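Long-range contacts in protein A52 (Vaccinia virus, PDB 2VVW), which suppresses host innate immunity as a Bcl-2-like viral protein, engaging TRAF6 to activate p38 and IRAK2 to inhibit NF-kappaB signalling: residues A[13-18]-A[42-47]; A[49-54]-A[101-106]; A[26-31]-A[105-110]; A[20-25]-A[136-141]; A[79-84]-A[125-130]. All blocks are in the same frame, centred on the assembly; numbering follows the deposited sequence.

Contact 1: residues A[13-18]-A[42-47]; sequences DDLLDR and GRLFNE
Helix 43-49 of this Bcl-2-like fold begins against the loop that leads into helix 21-35, and D13 of that loop meets its first turn. G42 is the N-cap residue, and D13 OD1 takes the backbone N-H of R43 just after it, OD1 to R43 N being 2.9 Å at 163°, through its anti lone pair. The same carboxylate lies over one face of the R43 guanidinium, the two planes only 15° apart. D13 OD2 and R43 NH2 form a long salt bridge at 3.8 Å; OD2 sits well out of the guanidinium plane, so charge alone acts here. A bend at chi3 (-101°) folds the arginine back over D13. The apolar part is deeper: L15 and L44, both with CG anti to the backbone N, cross at about a right angle, with I24 of helix 21-35 touching both. L44 also packs on the buried carbonyl of D14, which has no polar partner in the model; L44 CD2 stands 3.6 Å from D14 O.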
# COMPACT_ATOMS: atom_id res chain seq x y z
N ASP A 13 3.06 -15.18 9.22
CA ASP A 13 4.11 -15.83 10.01
C ASP A 13 4.99 -16.77 9.20
O ASP A 13 5.97 -17.29 9.74
CB ASP A 13 3.50 -16.61 11.17
CG ASP A 13 2.96 -15.72 12.27
OD1 ASP A 13 3.46 -14.59 12.45
OD2 ASP A 13 2.04 -16.16 12.98
N ASP A 14 4.66 -17.00 7.93
CA ASP A 14 5.43 -17.98 7.14
C ASP A 14 6.11 -17.35 5.94
O ASP A 14 6.14 -16.14 5.78
CB ASP A 14 4.55 -19.14 6.70
CG ASP A 14 5.26 -20.50 6.82
OD1 ASP A 14 6.49 -20.63 6.58
OD2 ASP A 14 4.55 -21.45 7.17
N LEU A 15 6.74 -18.19 5.13
CA LEU A 15 7.37 -17.77 3.91
C LEU A 15 7.40 -19.02 3.03
O LEU A 15 8.29 -19.86 3.14
CB LEU A 15 8.77 -17.20 4.20
CG LEU A 15 9.53 -16.63 2.99
CD1 LEU A 15 8.60 -15.80 2.19
CD2 LEU A 15 10.76 -15.82 3.40
N LEU A 16 6.40 -19.16 2.18
CA LEU A 16 6.22 -20.38 1.38
C LEU A 16 6.61 -20.16 -0.08
O LEU A 16 6.87 -19.03 -0.49
CB LEU A 16 4.77 -20.87 1.51
CG LEU A 16 4.27 -21.08 2.96
CD1 LEU A 16 2.78 -21.39 2.98
CD2 LEU A 16 5.07 -22.16 3.70
N ASP A 17 6.69 -21.25 -0.85
CA ASP A 17 7.17 -21.17 -2.23
C ASP A 17 6.37 -20.15 -3.04
O ASP A 17 6.94 -19.37 -3.80
CB ASP A 17 7.12 -22.53 -2.91
CG ASP A 17 8.23 -23.47 -2.44
OD1 ASP A 17 9.20 -23.01 -1.79
OD2 ASP A 17 8.11 -24.69 -2.70
N ARG A 18 5.05 -20.15 -2.85
CA ARG A 18 4.13 -19.27 -3.57
C ARG A 18 4.22 -17.81 -3.17
O ARG A 18 3.69 -16.95 -3.88
CB ARG A 18 2.69 -19.72 -3.35
CG ARG A 18 2.18 -19.56 -1.90
CD ARG A 18 1.46 -18.24 -1.64
NE ARG A 18 1.00 -18.15 -0.25
CZ ARG A 18 -0.09 -18.74 0.23
NH1 ARG A 18 -0.85 -19.49 -0.56
NH2 ARG A 18 -0.41 -18.60 1.52
N GLY A 42 3.82 -9.78 11.86
CA GLY A 42 4.01 -11.23 11.95
C GLY A 42 5.48 -11.58 12.04
O GLY A 42 6.35 -10.69 12.10
N ARG A 43 5.77 -12.88 12.06
CA ARG A 43 7.15 -13.35 12.14
C ARG A 43 7.94 -12.98 10.89
O ARG A 43 9.14 -12.73 10.95
CB ARG A 43 7.18 -14.86 12.36
CG ARG A 43 6.70 -15.25 13.74
CD ARG A 43 7.18 -16.62 14.15
NE ARG A 43 6.16 -17.65 14.00
CZ ARG A 43 5.11 -17.80 14.81
NH1 ARG A 43 4.92 -16.98 15.84
NH2 ARG A 43 4.24 -18.78 14.57
N LEU A 44 7.27 -12.94 9.75
CA LEU A 44 7.97 -12.64 8.50
C LEU A 44 8.55 -11.22 8.50
O LEU A 44 9.75 -11.03 8.31
CB LEU A 44 7.05 -12.84 7.30
CG LEU A 44 7.62 -12.41 5.95
CD1 LEU A 44 8.93 -13.13 5.67
CD2 LEU A 44 6.59 -12.65 4.84
N PHE A 45 7.70 -10.22 8.68
CA PHE A 45 8.15 -8.82 8.81
C PHE A 45 9.11 -8.64 9.99
O PHE A 45 10.06 -7.88 9.89
CB PHE A 45 6.95 -7.86 8.99
CG PHE A 45 6.21 -7.51 7.70
CD1 PHE A 45 6.44 -8.20 6.53
CD2 PHE A 45 5.27 -6.50 7.70
CE1 PHE A 45 5.75 -7.86 5.37
CE2 PHE A 45 4.59 -6.15 6.55
CZ PHE A 45 4.82 -6.85 5.39
N ASN A 46 8.86 -9.33 11.10
CA ASN A 46 9.79 -9.23 12.24
C ASN A 46 11.23 -9.71 11.90
O ASN A 46 12.21 -9.17 12.42
CB ASN A 46 9.23 -9.93 13.48
CG ASN A 46 8.23 -9.06 14.26
OD1 ASN A 46 8.25 -7.83 14.19
ND2 ASN A 46 7.36 -9.71 15.01
N GLU A 47 11.36 -10.69 11.00
CA GLU A 47 12.68 -11.10 10.52
C GLU A 47 13.30 -10.05 9.60
O GLU A 47 14.51 -9.75 9.71
CB GLU A 47 12.63 -12.44 9.78
CG GLU A 47 12.42 -13.63 10.68
CD GLU A 47 13.49 -13.76 11.75
OE1 GLU A 47 14.69 -13.63 11.42
OE2 GLU A 47 13.14 -13.99 12.93

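Contact 2: residues A[49-54]-A[101-106]; sequences KKFDND and SMIGLC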
# COMPACT_ATOMS: atom_id res chain seq x y z
N LYS A 49 12.72 -6.93 9.66
CA LYS A 49 13.07 -5.82 10.53
C LYS A 49 14.48 -5.97 11.14
O LYS A 49 15.17 -4.98 11.39
CB LYS A 49 12.01 -5.67 11.62
CG LYS A 49 12.25 -4.51 12.56
CD LYS A 49 10.97 -3.99 13.24
CE LYS A 49 10.48 -4.88 14.35
NZ LYS A 49 9.75 -4.09 15.40
N LYS A 50 14.91 -7.21 11.36
CA LYS A 50 16.26 -7.45 11.85
C LYS A 50 17.34 -6.98 10.86
O LYS A 50 18.48 -6.78 11.27
CB LYS A 50 16.44 -8.93 12.22
CG LYS A 50 15.54 -9.38 13.35
CD LYS A 50 15.80 -10.82 13.71
CE LYS A 50 14.80 -11.31 14.75
NZ LYS A 50 15.02 -12.74 15.08
N PHE A 51 17.00 -6.81 9.58
CA PHE A 51 17.94 -6.30 8.58
C PHE A 51 18.45 -4.88 8.88
O PHE A 51 19.43 -4.45 8.28
CB PHE A 51 17.33 -6.28 7.17
CG PHE A 51 16.99 -7.64 6.59
CD1 PHE A 51 17.24 -8.82 7.28
CD2 PHE A 51 16.43 -7.72 5.33
CE1 PHE A 51 16.92 -10.05 6.72
CE2 PHE A 51 16.13 -8.95 4.74
CZ PHE A 51 16.38 -10.12 5.44
N ASP A 52 17.78 -4.17 9.79
CA ASP A 52 18.19 -2.82 10.18
C ASP A 52 19.58 -2.81 10.81
O ASP A 52 20.34 -1.88 10.61
CB ASP A 52 17.18 -2.20 11.16
CG ASP A 52 15.81 -1.93 10.52
OD1 ASP A 52 15.57 -2.23 9.33
OD2 ASP A 52 14.96 -1.42 11.26
N ASN A 53 19.89 -3.84 11.60
CA ASN A 53 21.22 -3.99 12.20
C ASN A 53 22.31 -4.09 11.14
O ASN A 53 23.34 -3.44 11.25
CB ASN A 53 21.29 -5.25 13.08
CG ASN A 53 20.21 -5.28 14.15
OD1 ASN A 53 19.57 -6.31 14.37
ND2 ASN A 53 20.01 -4.15 14.83
N ASP A 54 22.07 -4.91 10.12
CA ASP A 54 23.00 -5.07 9.00
C ASP A 54 23.29 -3.74 8.31
O ASP A 54 24.44 -3.42 7.99
CB ASP A 54 22.46 -6.06 7.96
CG ASP A 54 22.17 -7.44 8.55
OD1 ASP A 54 22.75 -8.43 8.07
OD2 ASP A 54 21.36 -7.51 9.50
N SER A 101 21.53 -5.84 3.80
CA SER A 101 21.83 -4.55 4.45
C SER A 101 21.09 -3.42 3.74
O SER A 101 20.60 -2.48 4.36
CB SER A 101 23.33 -4.25 4.44
OG SER A 101 24.09 -5.15 5.23
N MET A 102 21.04 -3.51 2.43
CA MET A 102 20.38 -2.50 1.63
C MET A 102 18.87 -2.45 1.91
O MET A 102 18.28 -1.37 1.95
CB MET A 102 20.68 -2.75 0.16
CG MET A 102 20.15 -1.70 -0.74
SD MET A 102 18.55 -2.25 -1.36
CE MET A 102 18.03 -0.72 -2.16
N ILE A 103 18.25 -3.61 2.15
CA ILE A 103 16.84 -3.65 2.50
C ILE A 103 16.65 -2.95 3.85
O ILE A 103 15.76 -2.12 4.01
CB ILE A 103 16.29 -5.09 2.55
CG1 ILE A 103 16.09 -5.64 1.14
CG2 ILE A 103 14.96 -5.16 3.29
CD1 ILE A 103 15.93 -7.19 1.10
N GLY A 104 17.53 -3.23 4.79
CA GLY A 104 17.49 -2.56 6.08
C GLY A 104 17.69 -1.05 5.99
O GLY A 104 17.12 -0.31 6.78
N LEU A 105 18.51 -0.62 5.03
CA LEU A 105 18.78 0.79 4.80
C LEU A 105 17.53 1.49 4.29
O LEU A 105 17.16 2.55 4.78
CB LEU A 105 19.92 0.94 3.78
CG LEU A 105 20.29 2.35 3.32
CD1 LEU A 105 21.09 3.07 4.39
CD2 LEU A 105 21.07 2.28 2.00
N CYS A 106 16.88 0.89 3.30
CA CYS A 106 15.60 1.39 2.78
C CYS A 106 14.60 1.58 3.91
O CYS A 106 13.92 2.60 3.99
CB CYS A 106 15.03 0.40 1.76
SG CYS A 106 15.96 0.44 0.24
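G104 is where the helix 96-115 backbone comes closest to the start of helix 51-59: its CA lies 4.2 Å from the CA of D52. Glycine has no side chain, and the space where one would start is taken by F51 O. G104 CA sends a CA-H...O contact to F51 O, 3.5 Å away and nearly straight at 163°. This backbone-on-backbone packing is the tight part, and F51 extends it inward. Its ring runs alongside I103, both side chains pointing the same way, and I103 CG2 meets the ring edge in plane, 3.6 Å from F51 CD2. With CG anti to the carbonyl carbon (chi1 -65°), the ring lies across the side of helix 96-115, beside I103.

The more open side carries the acids. D54 sets its CB 3.3 Å from S101 OG, but that hydroxyl is hydrogen-bonded to Q58 and to the Y97 carbonyl. D52 starts off away from helix 96-115, yet its OD1 comes back to 3.5 Å from G104 O, while OD2 forms a salt bridge with R32 of helix 21-35. The contact thus joins helix 51-59 to helix 96-115, a central helix of the Bcl-2-like bundle: I103 reaches on to L25 of helix 21-35 and I129 of helix 123-132, and M102 turns to helices 76-90 and 123-132.

Contact 3: residues A[26-31]-A[105-110]; sequences EEYFMY and LCACVV
Two neighbouring rings of helix 21-35, Y28 and F29, point their ends at helix 96-115. The F29 ring has Y28 CD2 over one face, displaced toward the rim, and the backbone of A107 at its edge, with A107 N 3.5 Å from F29 CE1. C106 CB approaches the same ring obliquely, 3.4 Å from F29 CE1 and equally near CZ, which makes this the tightest spot. The C106 sulfur adds an oblique sulfur-aromatic contact, SG standing 5.2 Å from the F29 ring centroid. The Y28 ring offers its edge instead: A107 CB lies near its plane, 3.9 Å from Y28 OH and about as far from CE2. That hydroxyl is hydrogen-bonded to R32, one turn further along the helix.

Different first torsions set the two rings: Y28 has CG anti to the backbone N (chi1 178°), F29 to the carbonyl carbon (chi1 -68°). V110 completes the patch one turn after C106, its CG2 4.3 Å from the carbonyl oxygen of F29.

The two segments run roughly parallel, their axes 10.3 Å apart and crossing at -24°, in the buried centre of the Bcl-2-like bundle. C125 and I129 of helix 123-132 also pack on F29, and F80 of helix 76-90 touches C106. On helix 21-35, M30 and Y31 face the second subunit, where M30 meets its counterpart and Y31 OH is hydrogen-bonded to W122 of that subunit.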
# COMPACT_ATOMS: atom_id res chain seq x y z
N GLU A 26 7.42 -5.14 -1.13
CA GLU A 26 6.48 -4.04 -1.46
C GLU A 26 5.59 -3.75 -0.27
O GLU A 26 5.46 -2.61 0.13
CB GLU A 26 5.58 -4.35 -2.66
CG GLU A 26 6.23 -4.29 -4.02
CD GLU A 26 5.24 -4.57 -5.17
OE1 GLU A 26 5.15 -3.72 -6.10
OE2 GLU A 26 4.55 -5.61 -5.15
N GLU A 27 4.98 -4.80 0.29
CA GLU A 27 4.06 -4.64 1.41
C GLU A 27 4.79 -4.21 2.67
O GLU A 27 4.25 -3.43 3.46
CB GLU A 27 3.26 -5.93 1.65
CG GLU A 27 2.26 -6.19 0.54
CD GLU A 27 1.09 -7.08 0.91
OE1 GLU A 27 0.95 -7.50 2.10
OE2 GLU A 27 0.29 -7.36 -0.01
N TYR A 28 6.00 -4.73 2.88
CA TYR A 28 6.83 -4.32 4.02
C TYR A 28 7.12 -2.81 4.01
O TYR A 28 6.90 -2.10 4.99
CB TYR A 28 8.15 -5.09 3.99
CG TYR A 28 9.10 -4.71 5.09
CD1 TYR A 28 8.83 -5.07 6.42
CD2 TYR A 28 10.25 -3.98 4.82
CE1 TYR A 28 9.68 -4.72 7.44
CE2 TYR A 28 11.12 -3.63 5.84
CZ TYR A 28 10.82 -4.00 7.15
OH TYR A 28 11.68 -3.66 8.18
N PHE A 29 7.60 -2.31 2.88
CA PHE A 29 7.84 -0.88 2.76
C PHE A 29 6.58 -0.03 2.80
O PHE A 29 6.59 1.04 3.40
CB PHE A 29 8.71 -0.58 1.54
CG PHE A 29 10.11 -1.10 1.68
CD1 PHE A 29 10.92 -0.68 2.72
CD2 PHE A 29 10.62 -2.02 0.79
CE1 PHE A 29 12.22 -1.16 2.85
CE2 PHE A 29 11.91 -2.50 0.93
CZ PHE A 29 12.70 -2.08 1.95
N MET A 30 5.49 -0.54 2.25
CA MET A 30 4.21 0.16 2.31
C MET A 30 3.77 0.28 3.75
O MET A 30 3.48 1.37 4.22
CB MET A 30 3.16 -0.61 1.51
CG MET A 30 1.75 -0.10 1.61
SD MET A 30 0.61 -1.25 0.81
CE MET A 30 0.52 -2.59 2.03
N TYR A 31 3.75 -0.84 4.47
CA TYR A 31 3.21 -0.83 5.83
C TYR A 31 4.12 -0.08 6.82
O TYR A 31 3.64 0.68 7.69
CB TYR A 31 2.94 -2.25 6.32
CG TYR A 31 1.66 -2.87 5.81
CD1 TYR A 31 0.42 -2.31 6.11
CD2 TYR A 31 1.67 -4.05 5.04
CE1 TYR A 31 -0.77 -2.86 5.65
CE2 TYR A 31 0.46 -4.63 4.59
CZ TYR A 31 -0.75 -4.02 4.89
OH TYR A 31 -1.93 -4.58 4.48
N LEU A 105 18.51 -0.62 5.03
CA LEU A 105 18.78 0.79 4.80
C LEU A 105 17.53 1.49 4.29
O LEU A 105 17.16 2.55 4.78
CB LEU A 105 19.92 0.94 3.78
CG LEU A 105 20.29 2.35 3.32
CD1 LEU A 105 21.09 3.07 4.39
CD2 LEU A 105 21.07 2.28 2.00
N CYS A 106 16.88 0.89 3.30
CA CYS A 106 15.60 1.39 2.78
C CYS A 106 14.60 1.58 3.91
O CYS A 106 13.92 2.60 3.99
CB CYS A 106 15.03 0.40 1.76
SG CYS A 106 15.96 0.44 0.24
N ALA A 107 14.53 0.58 4.78
CA ALA A 107 13.63 0.58 5.94
C ALA A 107 13.89 1.74 6.89
O ALA A 107 12.94 2.39 7.39
CB ALA A 107 13.76 -0.71 6.69
N CYS A 108 15.16 1.95 7.20
CA CYS A 108 15.53 3.04 8.10
C CYS A 108 15.27 4.40 7.44
O CYS A 108 14.90 5.34 8.10
CB CYS A 108 17.00 2.90 8.53
SG CYS A 108 17.30 1.47 9.62
N VAL A 109 15.45 4.48 6.13
CA VAL A 109 15.16 5.71 5.38
C VAL A 109 13.65 5.99 5.32
O VAL A 109 13.21 7.12 5.54
CB VAL A 109 15.78 5.66 3.94
CG1 VAL A 109 15.28 6.81 3.07
CG2 VAL A 109 17.32 5.66 4.03
N VAL A 110 12.85 4.95 5.05
CA VAL A 110 11.41 5.14 5.00
C VAL A 110 10.87 5.66 6.34
O VAL A 110 9.92 6.42 6.36
CB VAL A 110 10.66 3.85 4.50
CG1 VAL A 110 10.29 2.91 5.66
CG2 VAL A 110 9.43 4.23 3.71

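Contact 4: residues A[20-25]-A[136-141]; sequences EMFTIL and HMLDKI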
# COMPACT_ATOMS: atom_id res chain seq x y z
N GLU A 20 5.87 -14.46 -3.06
CA GLU A 20 6.92 -13.81 -3.87
C GLU A 20 7.70 -12.79 -3.07
O GLU A 20 7.12 -11.91 -2.45
CB GLU A 20 6.30 -13.14 -5.09
CG GLU A 20 5.67 -14.11 -6.08
CD GLU A 20 4.68 -13.44 -7.01
OE1 GLU A 20 4.11 -12.39 -6.62
OE2 GLU A 20 4.46 -13.97 -8.12
N MET A 21 9.02 -12.90 -3.12
CA MET A 21 9.89 -12.00 -2.34
C MET A 21 9.65 -10.51 -2.66
O MET A 21 9.55 -9.69 -1.75
CB MET A 21 11.37 -12.40 -2.53
CG MET A 21 12.29 -11.95 -1.41
SD MET A 21 11.83 -12.69 0.17
CE MET A 21 11.71 -11.23 1.21
N PHE A 22 9.48 -10.14 -3.92
CA PHE A 22 9.27 -8.72 -4.23
C PHE A 22 7.94 -8.18 -3.68
O PHE A 22 7.88 -7.07 -3.15
CB PHE A 22 9.38 -8.42 -5.72
CG PHE A 22 9.49 -6.94 -6.01
CD1 PHE A 22 10.69 -6.27 -5.80
CD2 PHE A 22 8.38 -6.21 -6.42
CE1 PHE A 22 10.79 -4.90 -6.03
CE2 PHE A 22 8.48 -4.83 -6.65
CZ PHE A 22 9.67 -4.18 -6.45
N THR A 23 6.87 -8.98 -3.76
CA THR A 23 5.59 -8.58 -3.17
C THR A 23 5.69 -8.40 -1.66
O THR A 23 5.11 -7.47 -1.11
CB THR A 23 4.51 -9.59 -3.45
OG1 THR A 23 4.44 -9.82 -4.86
CG2 THR A 23 3.14 -9.09 -2.95
N ILE A 24 6.42 -9.30 -1.01
CA ILE A 24 6.64 -9.21 0.42
C ILE A 24 7.31 -7.89 0.77
O ILE A 24 6.90 -7.18 1.71
CB ILE A 24 7.48 -10.41 0.95
CG1 ILE A 24 6.64 -11.71 0.93
CG2 ILE A 24 7.97 -10.15 2.33
CD1 ILE A 24 7.46 -12.99 1.12
N LEU A 25 8.36 -7.55 0.02
CA LEU A 25 9.07 -6.31 0.25
C LEU A 25 8.22 -5.07 -0.08
O LEU A 25 8.28 -4.08 0.64
CB LEU A 25 10.41 -6.28 -0.49
CG LEU A 25 11.47 -7.32 -0.07
CD1 LEU A 25 12.65 -7.29 -1.01
CD2 LEU A 25 11.92 -7.06 1.34
N HIS A 136 17.89 -13.35 -8.75
CA HIS A 136 18.82 -14.31 -8.16
C HIS A 136 19.07 -14.01 -6.69
O HIS A 136 18.98 -14.89 -5.84
CB HIS A 136 20.14 -14.29 -8.94
CG HIS A 136 21.16 -15.26 -8.43
ND1 HIS A 136 21.19 -16.58 -8.81
CD2 HIS A 136 22.21 -15.09 -7.59
CE1 HIS A 136 22.20 -17.19 -8.23
NE2 HIS A 136 22.83 -16.31 -7.47
N MET A 137 19.32 -12.74 -6.39
CA MET A 137 19.52 -12.30 -5.01
C MET A 137 18.27 -12.36 -4.16
O MET A 137 18.34 -12.72 -2.98
CB MET A 137 20.09 -10.87 -4.98
CG MET A 137 21.54 -10.78 -5.41
SD MET A 137 22.63 -11.80 -4.37
CE MET A 137 24.15 -11.68 -5.28
N LEU A 138 17.12 -12.01 -4.74
CA LEU A 138 15.86 -12.16 -4.02
C LEU A 138 15.64 -13.62 -3.62
O LEU A 138 15.28 -13.89 -2.48
CB LEU A 138 14.68 -11.62 -4.82
CG LEU A 138 14.57 -10.11 -5.01
CD1 LEU A 138 13.42 -9.82 -5.97
CD2 LEU A 138 14.38 -9.39 -3.67
N ASP A 139 15.87 -14.55 -4.54
CA ASP A 139 15.81 -15.99 -4.21
C ASP A 139 16.68 -16.35 -3.00
O ASP A 139 16.27 -17.14 -2.15
CB ASP A 139 16.27 -16.85 -5.40
CG ASP A 139 15.26 -16.90 -6.53
OD1 ASP A 139 14.05 -16.72 -6.28
OD2 ASP A 139 15.67 -17.16 -7.69
N LYS A 140 17.89 -15.82 -2.96
CA LYS A 140 18.82 -16.13 -1.86
C LYS A 140 18.34 -15.53 -0.55
O LYS A 140 18.43 -16.17 0.51
CB LYS A 140 20.23 -15.64 -2.20
CG LYS A 140 20.86 -16.41 -3.37
CD LYS A 140 22.26 -15.90 -3.73
CE LYS A 140 23.34 -16.77 -3.08
NZ LYS A 140 23.41 -18.15 -3.69
N ILE A 141 17.81 -14.31 -0.62
CA ILE A 141 17.27 -13.65 0.57
C ILE A 141 16.11 -14.47 1.15
O ILE A 141 16.01 -14.66 2.37
CB ILE A 141 16.78 -12.22 0.25
CG1 ILE A 141 17.97 -11.28 -0.04
CG2 ILE A 141 16.00 -11.65 1.43
CD1 ILE A 141 17.60 -10.03 -0.85
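The first turn of helix 21-35 and the early part of helix 135-153 cross steeply here, at 75° with the segment axes 10.6 Å apart, an apolar helix crossing within the Bcl-2-like bundle. L138 is its centre. The side chain heads straight for helix 21-35, CG anti to the carbonyl carbon (chi1 -71°), and its two methyl branches divide the work. CD2 drops between M21 and L25, which are one turn apart on helix 21-35, at 3.8 Å from L25 CD1 and 4.0 Å from M21 CG. CD1 turns to F22, the nearest atom being F22 CB at 4.3 Å, and lies obliquely to the ring.

M21 is the other main contributor. It leaves its helix with CG anti to the backbone N (chi1 -157°) and bends at chi2 and again at chi3, so that it crosses L138 obliquely and its terminal methyl ends beside the next turn of helix 135-153. The interaction is by van der Waals packing throughout, with L138 and M21 buried and F22 only partly so.

Other helices close round the crossing: F22 also packs on I129 and K130 of helix 123-132, while I141 leans on V96 and I103 of helix 96-115. M21 reaches helix 135-153 at two levels. Its CG rests 3.7 Å from the carbonyl oxygen of L138, and its CE lies 4.3 Å from I141 CG2.

Contact 5: residues A[79-84]-A[125-130]; sequences NFIDYI and CLRAIK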
# COMPACT_ATOMS: atom_id res chain seq x y z
N ASN A 79 18.44 12.05 -4.03
CA ASN A 79 19.72 11.87 -3.30
C ASN A 79 19.89 10.43 -2.77
O ASN A 79 20.97 9.85 -2.81
CB ASN A 79 19.81 12.86 -2.12
CG ASN A 79 19.93 14.30 -2.57
OD1 ASN A 79 20.13 14.59 -3.75
ND2 ASN A 79 19.80 15.22 -1.61
N PHE A 80 18.80 9.86 -2.25
CA PHE A 80 18.81 8.47 -1.82
C PHE A 80 19.12 7.51 -2.97
O PHE A 80 19.94 6.61 -2.82
CB PHE A 80 17.47 8.11 -1.20
CG PHE A 80 17.34 6.66 -0.82
CD1 PHE A 80 18.13 6.12 0.16
CD2 PHE A 80 16.41 5.85 -1.45
CE1 PHE A 80 18.00 4.78 0.52
CE2 PHE A 80 16.29 4.51 -1.10
CZ PHE A 80 17.07 3.99 -0.11
N ILE A 81 18.45 7.70 -4.10
CA ILE A 81 18.69 6.83 -5.27
C ILE A 81 20.14 6.98 -5.76
O ILE A 81 20.81 5.98 -6.10
CB ILE A 81 17.66 7.14 -6.40
CG1 ILE A 81 16.23 6.74 -5.97
CG2 ILE A 81 18.03 6.44 -7.72
CD1 ILE A 81 16.02 5.22 -5.73
N ASP A 82 20.65 8.22 -5.80
CA ASP A 82 22.03 8.48 -6.21
C ASP A 82 22.98 7.68 -5.30
O ASP A 82 23.90 7.01 -5.78
CB ASP A 82 22.33 9.99 -6.19
CG ASP A 82 23.78 10.32 -6.53
OD1 ASP A 82 24.62 10.20 -5.63
OD2 ASP A 82 24.08 10.71 -7.69
N TYR A 83 22.70 7.71 -4.00
CA TYR A 83 23.48 6.99 -2.98
C TYR A 83 23.50 5.47 -3.16
O TYR A 83 24.55 4.82 -3.01
CB TYR A 83 22.95 7.36 -1.59
CG TYR A 83 23.60 6.61 -0.45
CD1 TYR A 83 24.82 7.02 0.06
CD2 TYR A 83 22.98 5.49 0.12
CE1 TYR A 83 25.44 6.32 1.11
CE2 TYR A 83 23.59 4.79 1.17
CZ TYR A 83 24.82 5.21 1.65
OH TYR A 83 25.43 4.52 2.69
N ILE A 84 22.34 4.90 -3.48
CA ILE A 84 22.21 3.49 -3.79
C ILE A 84 23.09 3.13 -5.00
O ILE A 84 23.77 2.10 -5.00
CB ILE A 84 20.72 3.12 -4.09
CG1 ILE A 84 19.87 3.23 -2.82
CG2 ILE A 84 20.61 1.73 -4.72
CD1 ILE A 84 20.45 2.57 -1.58
N CYS A 125 11.83 3.31 -2.16
CA CYS A 125 12.41 2.06 -1.67
C CYS A 125 12.30 0.96 -2.71
O CYS A 125 13.24 0.20 -2.90
CB CYS A 125 11.74 1.62 -0.38
SG CYS A 125 11.84 2.85 0.93
N LEU A 126 11.17 0.88 -3.40
CA LEU A 126 10.98 -0.16 -4.41
C LEU A 126 11.89 0.09 -5.59
O LEU A 126 12.46 -0.86 -6.15
CB LEU A 126 9.53 -0.24 -4.91
CG LEU A 126 8.40 -0.18 -3.87
CD1 LEU A 126 7.00 -0.18 -4.53
CD2 LEU A 126 8.56 -1.31 -2.89
N ARG A 127 12.01 1.36 -6.00
CA ARG A 127 12.90 1.70 -7.12
C ARG A 127 14.32 1.29 -6.76
O ARG A 127 15.03 0.73 -7.56
CB ARG A 127 12.82 3.20 -7.46
CG ARG A 127 13.48 3.58 -8.78
CD ARG A 127 13.42 5.08 -9.08
NE ARG A 127 12.08 5.66 -9.02
CZ ARG A 127 11.78 6.90 -9.40
NH1 ARG A 127 12.72 7.71 -9.89
NH2 ARG A 127 10.53 7.35 -9.31
N ALA A 128 14.73 1.58 -5.53
CA ALA A 128 16.08 1.24 -5.07
C ALA A 128 16.33 -0.28 -5.12
O ALA A 128 17.38 -0.72 -5.60
CB ALA A 128 16.29 1.76 -3.63
N ILE A 129 15.37 -1.06 -4.60
CA ILE A 129 15.46 -2.54 -4.58
C ILE A 129 15.63 -3.09 -5.98
O ILE A 129 16.47 -3.95 -6.21
CB ILE A 129 14.19 -3.21 -3.93
CG1 ILE A 129 14.11 -2.91 -2.43
CG2 ILE A 129 14.16 -4.72 -4.15
CD1 ILE A 129 15.27 -3.36 -1.62
N LYS A 130 14.84 -2.57 -6.91
CA LYS A 130 14.95 -3.00 -8.31
C LYS A 130 16.32 -2.68 -8.94
O LYS A 130 16.79 -3.43 -9.79
CB LYS A 130 13.83 -2.38 -9.15
CG LYS A 130 12.44 -3.00 -8.95
CD LYS A 130 11.35 -2.06 -9.49
CE LYS A 130 10.01 -2.78 -9.74
NZ LYS A 130 8.84 -1.81 -9.91
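A128 and I81 bury the most surface here, followed by F80, and the small alanine is the hub. Its methyl points straight at helix 76-90 and is met from two levels: F80 CE2 comes to 3.7 Å of A128 CB, and I84 CG1, one turn on, to 4.0 Å of the same atom. I84 CG1 also lies over one face of the F80 ring, offset toward the rim, so F80 and I84 present a joined surface to the alanine. F80 gets there with CG anti to the backbone N (chi1 175°). I81 takes the other flank: CD1 lies beside the methyl and against the helix backbone, 3.9 Å from A128 N, and touches R127 CB at 4.2 Å. R127, at the border, packs on I5 of the second subunit.

The two segments are almost parallel neighbours in the Bcl-2-like bundle (crossing angle -16°), 10.1 Å between axes. Helix 96-115 lies against both, with V109 on F80, L105 on I84 and M102 on A128, while F29 and F22 of helix 21-35 approach helix 123-132.

Overall arrangement
Helix 96-115 is shared by contacts 2 and 3, which have L105 and C106 in common and centres only 9 Å apart. Contact 5 touches both through L105, whose CD2 lies 3.6 Å from I84 CD1. Helix 21-35 is the second common element, used by contacts 3 and 4 in successive segments. Contact 4 meets contact 2 where I103 CD1 packs 3.8 Å from I141 CD1, and contact 5 where F22 lies on K130. Contact 1 sits outermost, about 24 Å between centres from contact 5 on the opposite side of the chain's centre; its F45 packs on Y28 of contact 3, and its L15 on I24 beside contact 4.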